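Local coordinates for protein similar to hydroxylamine oxidoreductase (Kuenenia stuttgartiensis, PDB 6H5L) that probably acts as an oxidoreductase, a heme c-rich, hydroxylamine oxidoreductase-like subunit of a reductase complex with an extended electron transfer pathway, at residues A[231-234]-A[239-242]; A[465-470]-A[488-493]; A[264-269]-A[290-295]. All blocks are in the same frame, centred on the assembly; numbering follows the deposited sequence.

Contact 1. Residues A[231-234]-A[239-242]. With HEC (heme c), chain H.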
loop_
_atom_site.group_PDB
_atom_site.type_symbol
_atom_site.label_atom_id
_atom_site.label_comp_id
_atom_site.label_asym_id
_atom_site.label_seq_id
_atom_site.Cartn_x
_atom_site.Cartn_y
_atom_site.Cartn_z
ATOM N N THR A 231 38.395 7.885 8.673
ATOM C CA THR A 231 39.133 9.024 8.134
ATOM C C THR A 231 40.450 9.232 8.875
ATOM O O THR A 231 41.449 9.634 8.265
ATOM C CB THR A 231 38.267 10.285 8.195
ATOM O OG1 THR A 231 37.100 10.100 7.384
ATOM C CG2 THR A 231 39.032 11.501 7.689
ATOM N N CYS A 232 40.480 8.933 10.172
ATOM C CA CYS A 232 41.684 9.050 10.985
ATOM C C CYS A 232 42.429 7.731 11.142
ATOM O O CYS A 232 43.654 7.699 11.001
ATOM C CB CYS A 232 41.332 9.597 12.374
ATOM S SG CYS A 232 40.633 11.269 12.400
ATOM N N HIS A 233 41.719 6.635 11.417
ATOM C CA HIS A 233 42.352 5.356 11.744
ATOM C C HIS A 233 42.610 4.548 10.472
ATOM O O HIS A 233 41.947 3.556 10.167
ATOM C CB HIS A 233 41.498 4.580 12.735
ATOM C CG HIS A 233 41.586 5.094 14.136
ATOM N ND1 HIS A 233 42.409 4.527 15.084
ATOM C CD2 HIS A 233 40.960 6.125 14.749
ATOM C CE1 HIS A 233 42.283 5.185 16.223
ATOM N NE2 HIS A 233 41.410 6.160 16.046
ATOM N N MET A 234 43.617 4.998 9.730
ATOM C CA MET A 234 44.074 4.303 8.538
ATOM C C MET A 234 45.558 4.582 8.366
ATOM O O MET A 234 46.125 5.456 9.023
ATOM C CB MET A 234 43.289 4.744 7.298
ATOM C CG MET A 234 43.305 6.250 7.072
ATOM S SD MET A 234 42.541 6.755 5.519
ATOM C CE MET A 234 43.700 6.076 4.334
ATOM N N PRO A 239 46.756 0.732 10.418
ATOM C CA PRO A 239 45.796 0.399 9.352
ATOM C C PRO A 239 44.508 -0.206 9.902
ATOM O O PRO A 239 44.105 -1.317 9.547
ATOM C CB PRO A 239 46.593 -0.597 8.501
ATOM C CG PRO A 239 47.420 -1.318 9.507
ATOM C CD PRO A 239 47.808 -0.291 10.546
ATOM N N ASP A 240 43.848 0.537 10.789
ATOM C CA ASP A 240 42.672 0.003 11.464
ATOM C C ASP A 240 41.488 -0.113 10.515
ATOM O O ASP A 240 40.757 -1.109 10.546
ATOM C CB ASP A 240 42.317 0.884 12.657
ATOM C CG ASP A 240 43.486 1.102 13.585
ATOM O OD1 ASP A 240 44.299 0.169 13.742
ATOM O OD2 ASP A 240 43.597 2.208 14.153
ATOM N N ALA A 241 41.274 0.901 9.673
ATOM C CA ALA A 241 40.163 0.860 8.727
ATOM C C ALA A 241 40.330 -0.276 7.726
ATOM O O ALA A 241 39.369 -0.991 7.416
ATOM C CB ALA A 241 40.044 2.199 8.004
ATOM N N GLU A 242 41.547 -0.456 7.206
ATOM C CA GLU A 242 41.780 -1.507 6.221
ATOM C C GLU A 242 41.686 -2.890 6.852
ATOM O O GLU A 242 41.094 -3.804 6.268
ATOM C CB GLU A 242 43.145 -1.316 5.558
ATOM C CG GLU A 242 43.370 0.055 4.938
ATOM C CD GLU A 242 43.977 1.048 5.911
ATOM O OE1 GLU A 242 43.586 1.039 7.098
ATOM O OE2 GLU A 242 44.854 1.830 5.492
HETATM FE FE HEC H . 40.698 7.252 17.561
HETATM C CHA HEC H . 43.404 6.951 19.638
HETATM C CHB HEC H . 39.545 4.178 18.623
HETATM C CHC HEC H . 37.854 7.618 15.640
HETATM C CHD HEC H . 42.027 10.040 16.092
HETATM N NA HEC H . 41.356 5.827 18.874
HETATM C C1A HEC H . 42.497 5.914 19.648
HETATM C C2A HEC H . 42.566 4.720 20.468
HETATM C C3A HEC H . 41.507 3.959 20.189
HETATM C C4A HEC H . 40.720 4.637 19.179
HETATM C CMA HEC H . 41.175 2.594 20.829
HETATM C CAA HEC H . 43.667 4.382 21.492
HETATM C CBA HEC H . 44.725 3.513 20.827
HETATM C CGA HEC H . 45.623 2.940 21.887
HETATM O O1A HEC H . 46.795 2.639 21.560
HETATM O O2A HEC H . 45.176 2.793 23.053
HETATM N NB HEC H . 39.031 6.087 17.166
HETATM C C1B HEC H . 38.712 4.895 17.791
HETATM C C2B HEC H . 37.355 4.542 17.423
HETATM C C3B HEC H . 36.891 5.488 16.596
HETATM C C4B HEC H . 37.935 6.482 16.419
HETATM C CMB HEC H . 36.607 3.272 17.891
HETATM C CAB HEC H . 35.496 5.548 15.931
HETATM C CBB HEC H . 34.355 5.703 16.961
HETATM N NC HEC H . 40.070 8.550 16.112
HETATM C C1C HEC H . 38.838 8.574 15.489
HETATM C C2C HEC H . 38.682 9.868 14.848
HETATM C C3C HEC H . 39.912 10.405 14.789
HETATM C C4C HEC H . 40.758 9.674 15.706
HETATM C CMC HEC H . 37.568 10.136 13.810
HETATM C CAC HEC H . 40.339 11.732 14.119
HETATM C CBC HEC H . 40.009 12.911 15.053
HETATM N ND HEC H . 42.437 8.343 17.840
HETATM C C1D HEC H . 42.795 9.443 17.067
HETATM C C2D HEC H . 44.117 9.873 17.453
HETATM C C3D HEC H . 44.552 8.905 18.562
HETATM C C4D HEC H . 43.444 7.993 18.735
HETATM C CMD HEC H . 44.905 11.056 16.854
HETATM C CAD HEC H . 45.880 8.889 19.344
HETATM C CBD HEC H . 46.123 10.229 20.026
HETATM C CGD HEC H . 47.398 10.141 20.816
HETATM O O1D HEC H . 47.349 10.332 22.058
HETATM O O2D HEC H . 48.459 9.866 20.198
#
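His233 is gripped at both ring nitrogens, by Asp240 on one side and by a heme iron on the other. Followed outward, its CB lies alongside the aspartate, 3.8 Å from Asp240 CB. CG is turned anti to the carbonyl carbon and beside the backbone N (chi1 -76°), which sets the ring between the helix start and the porphyrin. ND1 gives its hydrogen to Asp240 OD2 over 2.8 Å, with an N-H...O angle of 157°. The oxygen accepts with its anti lone pair and lies almost in the imidazole plane, though the carboxylate as a whole is turned 35° from the ring. At the tip, NE2 binds the iron of the heme at 2.0 Å, and His171 supplies another histidine nitrogen to the same metal.

The backbone tightens the link: Ala241 N donates to His233 O at 2.8 Å, so helix 240-245 holds main chain and side chain of the histidine together. Behind it, Met234 CB rests 4.2 Å from Ala241 CB, and Glu242 OE1 approaches Met234 CA at 3.6 Å while its OE2 accepts from Gly235 N. The carboxylate of Asp240 is held from both oxygens, OD2 by His233 and OD1 by a salt bridge to Lys473, which limits its rotation. An alanine in place of Asp240 is likely to leave His233 ND1 without its acceptor and the imidazole freer to turn about the iron bond, with Lys473 losing its counter-charge. Cys232 SG is joined covalently to heme CAC (1.8 Å), one residue before the ligand. Thioether cysteine followed directly by iron-binding histidine is the end of a CxxCH heme c motif, here with a second-shell carboxylate steadying the histidine.

Contact 2. Residues A[465-470]-A[488-493]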
loop_
_atom_site.group_PDB
_atom_site.type_symbol
_atom_site.label_atom_id
_atom_site.label_comp_id
_atom_site.label_asym_id
_atom_site.label_seq_id
_atom_site.Cartn_x
_atom_site.Cartn_y
_atom_site.Cartn_z
ATOM N N PHE A 465 57.763 0.720 13.562
ATOM C CA PHE A 465 56.696 1.710 13.583
ATOM C C PHE A 465 55.731 1.600 12.411
ATOM O O PHE A 465 54.654 2.204 12.465
ATOM C CB PHE A 465 57.282 3.131 13.626
ATOM C CG PHE A 465 56.289 4.183 14.035
ATOM C CD1 PHE A 465 55.907 4.314 15.360
ATOM C CD2 PHE A 465 55.736 5.039 13.096
ATOM C CE1 PHE A 465 54.993 5.278 15.742
ATOM C CE2 PHE A 465 54.820 6.006 13.472
ATOM C CZ PHE A 465 54.449 6.126 14.798
ATOM N N TRP A 466 56.077 0.863 11.357
ATOM C CA TRP A 466 55.164 0.649 10.241
ATOM C C TRP A 466 54.737 -0.807 10.122
ATOM O O TRP A 466 53.548 -1.119 10.216
ATOM C CB TRP A 466 55.811 1.102 8.924
ATOM C CG TRP A 466 55.486 2.495 8.511
ATOM C CD1 TRP A 466 54.872 3.454 9.259
ATOM C CD2 TRP A 466 55.758 3.089 7.237
ATOM N NE1 TRP A 466 54.750 4.615 8.531
ATOM C CE2 TRP A 466 55.287 4.415 7.286
ATOM C CE3 TRP A 466 56.357 2.629 6.059
ATOM C CZ2 TRP A 466 55.392 5.286 6.202
ATOM C CZ3 TRP A 466 56.462 3.495 4.984
ATOM C CH2 TRP A 466 55.983 4.808 5.063
ATOM N N TYR A 467 55.693 -1.718 9.952
ATOM C CA TYR A 467 55.345 -3.076 9.563
ATOM C C TYR A 467 54.978 -3.936 10.765
ATOM O O TYR A 467 54.107 -4.805 10.656
ATOM C CB TYR A 467 56.493 -3.685 8.765
ATOM C CG TYR A 467 56.835 -2.860 7.541
ATOM C CD1 TYR A 467 55.836 -2.404 6.687
ATOM C CD2 TYR A 467 58.149 -2.515 7.255
ATOM C CE1 TYR A 467 56.137 -1.644 5.572
ATOM C CE2 TYR A 467 58.460 -1.752 6.142
ATOM C CZ TYR A 467 57.451 -1.320 5.305
ATOM O OH TYR A 467 57.754 -0.561 4.198
ATOM N N LYS A 468 55.620 -3.711 11.912
ATOM C CA LYS A 468 55.164 -4.362 13.134
ATOM C C LYS A 468 53.750 -3.924 13.488
ATOM O O LYS A 468 52.924 -4.744 13.905
ATOM C CB LYS A 468 56.124 -4.068 14.288
ATOM C CG LYS A 468 55.573 -4.464 15.654
ATOM C CD LYS A 468 56.679 -4.719 16.668
ATOM C CE LYS A 468 57.490 -3.467 16.955
ATOM N NZ LYS A 468 56.684 -2.405 17.619
ATOM N N LEU A 469 53.446 -2.636 13.306
ATOM C CA LEU A 469 52.129 -2.126 13.675
ATOM C C LEU A 469 51.047 -2.587 12.705
ATOM O O LEU A 469 49.906 -2.819 13.120
ATOM C CB LEU A 469 52.159 -0.599 13.756
ATOM C CG LEU A 469 53.209 0.015 14.688
ATOM C CD1 LEU A 469 52.887 1.471 14.976
ATOM C CD2 LEU A 469 53.319 -0.773 15.980
ATOM N N GLN A 470 51.379 -2.721 11.417
ATOM C CA GLN A 470 50.387 -3.184 10.450
ATOM C C GLN A 470 50.059 -4.657 10.659
ATOM O O GLN A 470 48.886 -5.045 10.637
ATOM C CB GLN A 470 50.879 -2.930 9.026
ATOM C CG GLN A 470 50.874 -1.461 8.641
ATOM C CD GLN A 470 51.473 -1.200 7.275
ATOM O OE1 GLN A 470 50.956 -1.660 6.258
ATOM N NE2 GLN A 470 52.570 -0.453 7.244
ATOM N N GLN A 488 54.428 -9.092 8.949
ATOM C CA GLN A 488 55.601 -9.941 9.141
ATOM C C GLN A 488 56.532 -9.911 7.933
ATOM O O GLN A 488 57.740 -9.691 8.077
ATOM C CB GLN A 488 55.154 -11.374 9.435
ATOM C CG GLN A 488 56.276 -12.306 9.865
ATOM C CD GLN A 488 56.697 -12.090 11.306
ATOM O OE1 GLN A 488 56.137 -11.250 12.009
ATOM N NE2 GLN A 488 57.687 -12.855 11.753
ATOM N N ALA A 489 55.996 -10.156 6.736
ATOM C CA ALA A 489 56.857 -10.245 5.556
ATOM C C ALA A 489 57.636 -8.960 5.294
ATOM O O ALA A 489 58.847 -9.047 5.024
ATOM C CB ALA A 489 56.029 -10.671 4.337
ATOM N N PRO A 490 57.040 -7.761 5.347
ATOM C CA PRO A 490 57.870 -6.548 5.241
ATOM C C PRO A 490 58.842 -6.382 6.393
ATOM O O PRO A 490 59.938 -5.843 6.189
ATOM C CB PRO A 490 56.834 -5.417 5.210
ATOM C CG PRO A 490 55.597 -6.055 4.711
ATOM C CD PRO A 490 55.603 -7.434 5.288
ATOM N N MET A 491 58.472 -6.817 7.601
ATOM C CA MET A 491 59.409 -6.778 8.721
ATOM C C MET A 491 60.652 -7.603 8.424
ATOM O O MET A 491 61.775 -7.177 8.717
ATOM C CB MET A 491 58.735 -7.274 9.999
ATOM C CG MET A 491 58.155 -6.173 10.865
ATOM S SD MET A 491 57.776 -6.741 12.532
ATOM C CE MET A 491 56.506 -7.958 12.199
ATOM N N MET A 492 60.470 -8.793 7.847
ATOM C CA MET A 492 61.613 -9.603 7.445
ATOM C C MET A 492 62.422 -8.918 6.355
ATOM O O MET A 492 63.643 -9.095 6.284
ATOM C CB MET A 492 61.142 -10.977 6.972
ATOM C CG MET A 492 60.585 -11.856 8.075
ATOM S SD MET A 492 61.812 -12.242 9.339
ATOM C CE MET A 492 60.908 -13.412 10.348
ATOM N N MET A 493 61.762 -8.134 5.497
ATOM C CA MET A 493 62.467 -7.495 4.390
ATOM C C MET A 493 63.339 -6.344 4.867
ATOM O O MET A 493 64.418 -6.109 4.314
ATOM C CB MET A 493 61.475 -7.016 3.334
ATOM C CG MET A 493 61.158 -8.071 2.310
ATOM S SD MET A 493 59.650 -7.728 1.407
ATOM C CE MET A 493 59.652 -9.124 0.307
#
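Tyr467 lays its ring against Pro490 where helix 455-476 passes helix 480-513. Pro490 CB sits over one face of the phenol ring, 3.6 Å from its centroid and 17° off the normal, a CH-pi contact displaced toward the CG and CD1 side of the ring. Pro490 CB is 3.5 Å from both Tyr467 CG and Tyr467 CD1. On the opposite face lies Trp466 CB of the tyrosine's own helix, so the ring is held between the proline and its neighbour in sequence.

Apolar packing continues along Met491. Its CG meets Tyr467 CB at 3.7 Å, and beyond CG the sulfur lies alongside the base of Lys468, with Met491 SD 3.6 Å from Lys468 CB. Lysine takes part through its base alone, because CG stands anti to the backbone N (chi1 168°) and two later bends lead the amine away to Gly305 O and Trp464 O. Helix 356-389 covers the methionine from another side, through Ala373 and Leu376.

No hydrogen bond crosses between the two segments; shape and dispersion carry the contact. Within helix 488-493 a kink accompanies Pro490, whose nitrogen makes no bond to the preceding turn, and in helix 465-470 a wider pi-type turn spans residues 465-467. The axes approach to 8.1 Å with their directions 151° apart, the arrangement of a close-packed antiparallel helix pair, part of the C-terminal helical bundle of this subunit.

Contact 3. Residues A[264-269]-A[290-295]. With HEC (heme c), chain G.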
loop_
_atom_site.group_PDB
_atom_site.type_symbol
_atom_site.label_atom_id
_atom_site.label_comp_id
_atom_site.label_asym_id
_atom_site.label_seq_id
_atom_site.Cartn_x
_atom_site.Cartn_y
_atom_site.Cartn_z
ATOM N N LYS A 264 19.763 2.026 17.529
ATOM C CA LYS A 264 19.787 1.511 18.892
ATOM C C LYS A 264 21.127 1.824 19.544
ATOM O O LYS A 264 22.175 1.584 18.931
ATOM C CB LYS A 264 19.546 0.007 18.906
ATOM C CG LYS A 264 18.323 -0.432 18.116
ATOM C CD LYS A 264 18.140 -1.943 18.135
ATOM C CE LYS A 264 17.243 -2.391 19.280
ATOM N NZ LYS A 264 16.895 -3.836 19.168
ATOM N N PRO A 265 21.140 2.364 20.762
ATOM C CA PRO A 265 22.406 2.512 21.485
ATOM C C PRO A 265 23.080 1.162 21.686
ATOM O O PRO A 265 22.449 0.104 21.624
ATOM C CB PRO A 265 21.987 3.140 22.822
ATOM C CG PRO A 265 20.505 2.912 22.919
ATOM C CD PRO A 265 20.003 2.917 21.512
ATOM N N LEU A 266 24.393 1.216 21.928
ATOM C CA LEU A 266 25.203 0.001 21.938
ATOM C C LEU A 266 24.725 -0.987 22.996
ATOM O O LEU A 266 24.741 -2.203 22.768
ATOM C CB LEU A 266 26.673 0.357 22.159
ATOM C CG LEU A 266 27.328 1.146 21.025
ATOM C CD1 LEU A 266 28.660 1.721 21.472
ATOM C CD2 LEU A 266 27.506 0.259 19.804
ATOM N N VAL A 267 24.288 -0.487 24.154
ATOM C CA VAL A 267 23.855 -1.378 25.224
ATOM C C VAL A 267 22.553 -2.092 24.873
ATOM O O VAL A 267 22.248 -3.137 25.460
ATOM C CB VAL A 267 23.722 -0.598 26.547
ATOM C CG1 VAL A 267 22.436 0.219 26.571
ATOM C CG2 VAL A 267 23.797 -1.542 27.741
ATOM N N GLU A 268 21.777 -1.563 23.929
ATOM C CA GLU A 268 20.543 -2.203 23.491
ATOM C C GLU A 268 20.734 -3.087 22.267
ATOM O O GLU A 268 19.776 -3.738 21.836
ATOM C CB GLU A 268 19.474 -1.146 23.190
ATOM C CG GLU A 268 19.140 -0.229 24.355
ATOM C CD GLU A 268 18.572 -0.971 25.549
ATOM O OE1 GLU A 268 18.778 -0.503 26.690
ATOM O OE2 GLU A 268 17.921 -2.019 25.350
ATOM N N VAL A 269 21.938 -3.128 21.701
ATOM C CA VAL A 269 22.186 -3.909 20.495
ATOM C C VAL A 269 22.199 -5.391 20.848
ATOM O O VAL A 269 23.002 -5.840 21.673
ATOM C CB VAL A 269 23.504 -3.489 19.832
ATOM C CG1 VAL A 269 23.877 -4.466 18.728
ATOM C CG2 VAL A 269 23.393 -2.075 19.283
ATOM N N GLY A 290 29.030 -6.298 30.338
ATOM C CA GLY A 290 27.806 -5.808 29.729
ATOM C C GLY A 290 27.594 -4.312 29.815
ATOM O O GLY A 290 26.504 -3.835 29.474
ATOM N N ARG A 291 28.599 -3.561 30.257
ATOM C CA ARG A 291 28.518 -2.117 30.427
ATOM C C ARG A 291 29.300 -1.443 29.310
ATOM O O ARG A 291 30.448 -1.810 29.044
ATOM C CB ARG A 291 29.085 -1.715 31.789
ATOM C CG ARG A 291 28.491 -0.473 32.437
ATOM C CD ARG A 291 29.257 -0.187 33.725
ATOM N NE ARG A 291 28.467 0.469 34.764
ATOM C CZ ARG A 291 27.553 -0.145 35.508
ATOM N NH1 ARG A 291 27.285 -1.425 35.311
ATOM N NH2 ARG A 291 26.896 0.526 36.443
ATOM N N PHE A 292 28.684 -0.464 28.661
ATOM C CA PHE A 292 29.342 0.300 27.614
ATOM C C PHE A 292 29.713 1.689 28.125
ATOM O O PHE A 292 29.210 2.154 29.150
ATOM C CB PHE A 292 28.448 0.409 26.375
ATOM C CG PHE A 292 28.363 -0.861 25.572
ATOM C CD1 PHE A 292 27.472 -1.861 25.922
ATOM C CD2 PHE A 292 29.173 -1.052 24.463
ATOM C CE1 PHE A 292 27.392 -3.028 25.182
ATOM C CE2 PHE A 292 29.098 -2.216 23.722
ATOM C CZ PHE A 292 28.206 -3.204 24.081
ATOM N N ILE A 293 30.613 2.347 27.395
ATOM C CA ILE A 293 31.120 3.657 27.788
ATOM C C ILE A 293 31.376 4.476 26.530
ATOM O O ILE A 293 31.705 3.934 25.471
ATOM C CB ILE A 293 32.390 3.523 28.663
ATOM C CG1 ILE A 293 32.796 4.874 29.257
ATOM C CG2 ILE A 293 33.534 2.905 27.867
ATOM C CD1 ILE A 293 33.914 4.777 30.279
ATOM N N HIS A 294 31.218 5.796 26.654
ATOM C CA HIS A 294 31.358 6.722 25.527
ATOM C C HIS A 294 32.826 7.112 25.324
ATOM O O HIS A 294 33.203 8.285 25.331
ATOM C CB HIS A 294 30.473 7.947 25.747
ATOM C CG HIS A 294 30.449 8.907 24.596
ATOM N ND1 HIS A 294 31.007 10.165 24.668
ATOM C CD2 HIS A 294 29.925 8.801 23.351
ATOM C CE1 HIS A 294 30.832 10.791 23.516
ATOM N NE2 HIS A 294 30.178 9.986 22.698
ATOM N N ASN A 295 33.663 6.084 25.153
ATOM C CA ASN A 295 35.052 6.221 24.720
ATOM C C ASN A 295 35.583 4.837 24.365
ATOM O O ASN A 295 35.182 3.841 24.982
ATOM C CB ASN A 295 35.922 6.895 25.788
ATOM C CG ASN A 295 36.498 5.913 26.792
ATOM O OD1 ASN A 295 37.458 5.197 26.504
ATOM N ND2 ASN A 295 35.931 5.898 27.991
HETATM FE FE HEC G . 29.715 11.036 21.050
HETATM C CHA HEC G . 26.872 9.129 21.342
HETATM C CHB HEC G . 28.105 13.633 22.625
HETATM C CHC HEC G . 32.685 12.796 21.241
HETATM C CHD HEC G . 31.237 8.661 19.155
HETATM N NA HEC G . 27.835 11.331 21.829
HETATM C C1A HEC G . 26.816 10.401 21.855
HETATM C C2A HEC G . 25.672 10.992 22.515
HETATM C C3A HEC G . 26.007 12.233 22.873
HETATM C C4A HEC G . 27.375 12.477 22.449
HETATM C CMA HEC G . 25.088 13.228 23.609
HETATM C CAA HEC G . 24.316 10.296 22.767
HETATM C CBA HEC G . 23.309 10.662 21.682
HETATM C CGA HEC G . 22.003 9.967 21.969
HETATM O O1A HEC G . 22.005 8.982 22.753
HETATM O O2A HEC G . 20.958 10.394 21.412
HETATM N NB HEC G . 30.279 12.905 21.730
HETATM C C1B HEC G . 29.472 13.744 22.474
HETATM C C2B HEC G . 30.318 14.759 23.067
HETATM C C3B HEC G . 31.580 14.536 22.682
HETATM C C4B HEC G . 31.581 13.363 21.834
HETATM C CMB HEC G . 29.813 15.898 23.976
HETATM C CAB HEC G . 32.838 15.350 23.063
HETATM C CBB HEC G . 33.215 15.110 24.542
HETATM N NC HEC G . 31.611 10.783 20.330
HETATM C C1C HEC G . 32.695 11.615 20.534
HETATM C C2C HEC G . 33.868 10.965 19.986
HETATM C C3C HEC G . 33.448 9.896 19.297
HETATM C C4C HEC G . 32.033 9.710 19.572
HETATM C CMC HEC G . 35.249 11.648 19.857
HETATM C CAC HEC G . 34.336 8.933 18.479
HETATM C CBC HEC G . 35.300 8.175 19.421
HETATM N ND HEC G . 29.118 9.207 20.307
HETATM C C1D HEC G . 29.988 8.341 19.650
HETATM C C2D HEC G . 29.360 7.041 19.574
HETATM C C3D HEC G . 27.999 7.189 20.258
HETATM C C4D HEC G . 27.938 8.565 20.680
HETATM C CMD HEC G . 29.931 5.764 18.938
HETATM C CAD HEC G . 26.926 6.098 20.464
HETATM C CBD HEC G . 26.937 5.720 21.943
HETATM C CGD HEC G . 26.218 4.419 22.186
HETATM O O1D HEC G . 26.334 3.876 23.314
HETATM O O2D HEC G . 25.535 3.922 21.255
#
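Phe292 lies with one ring face against Leu266, whose CB stands 3.9 Å from the ring centroid and 21° off the normal. This CH-pi contact joins a short 3-10 turn, 266-268, to the second strand of a small antiparallel hairpin, 286-288 with 291-292, beside a bis-histidine heme c site. The leucine methylene is displaced toward the rim, nearest Phe292 CD2. Leu266 O comes over a face of the same ring, near CE1, and is also the acceptor of the 3-10 bond from Val269 N.

Val267 meets the ring obliquely: its CA is 3.7 Å from Phe292 CD1, with CB at 4.0 Å from that same atom. Its CG2, anti to the backbone N, reaches past the ring to Gly290 O at the turn of the hairpin. Tyr286 packs edge-to-face with Phe292, and Tyr282 also meets it, making a small aromatic cluster with Phe292. The chain of the partner cytochrome protein covers the outer side through its Lys165, which touches Val267 and forms a salt bridge with Glu268.

Both segments then reach the heme. Leu266 CG, anti to the carbonyl carbon (chi1 -66°), lies against one propionate, 3.3 Å from heme O2D. Two residues beyond Phe292, His294 NE2 binds the iron at 2.0 Å, and His213 gives another nitrogen to that metal; the histidine's ND1 is weakly bonded to Gln156 O. The turn thus binds a heme propionate, while the chain leaving the hairpin ligates the iron. The backbone takes hold of the propionate as well: Leu266 N donates to heme O2D over 3.0 Å, at an N-H...O angle of 146°.

Overall arrangement
Along the chain contact 1 comes first, then contact 3, then contact 2. Contacts 1 and 3 both belong to the multiheme cytochrome part of the chain, their centres about 22 Å apart, and each supplies a histidine to a different heme, so they belong to the redox core. Contact 2 lies in the C-terminal helices, about 17 Å from contact 1 and about 34 Å from contact 3, centre to centre. It still touches contact 1: Pro239 CG packs on Gln470 CG at 3.6 Å, and the same helix 455-476 carries Lys473 next to contact 1. The helical bundle thereby borders the heme core at contact 1, whereas contact 3 faces the partner cytochrome chain.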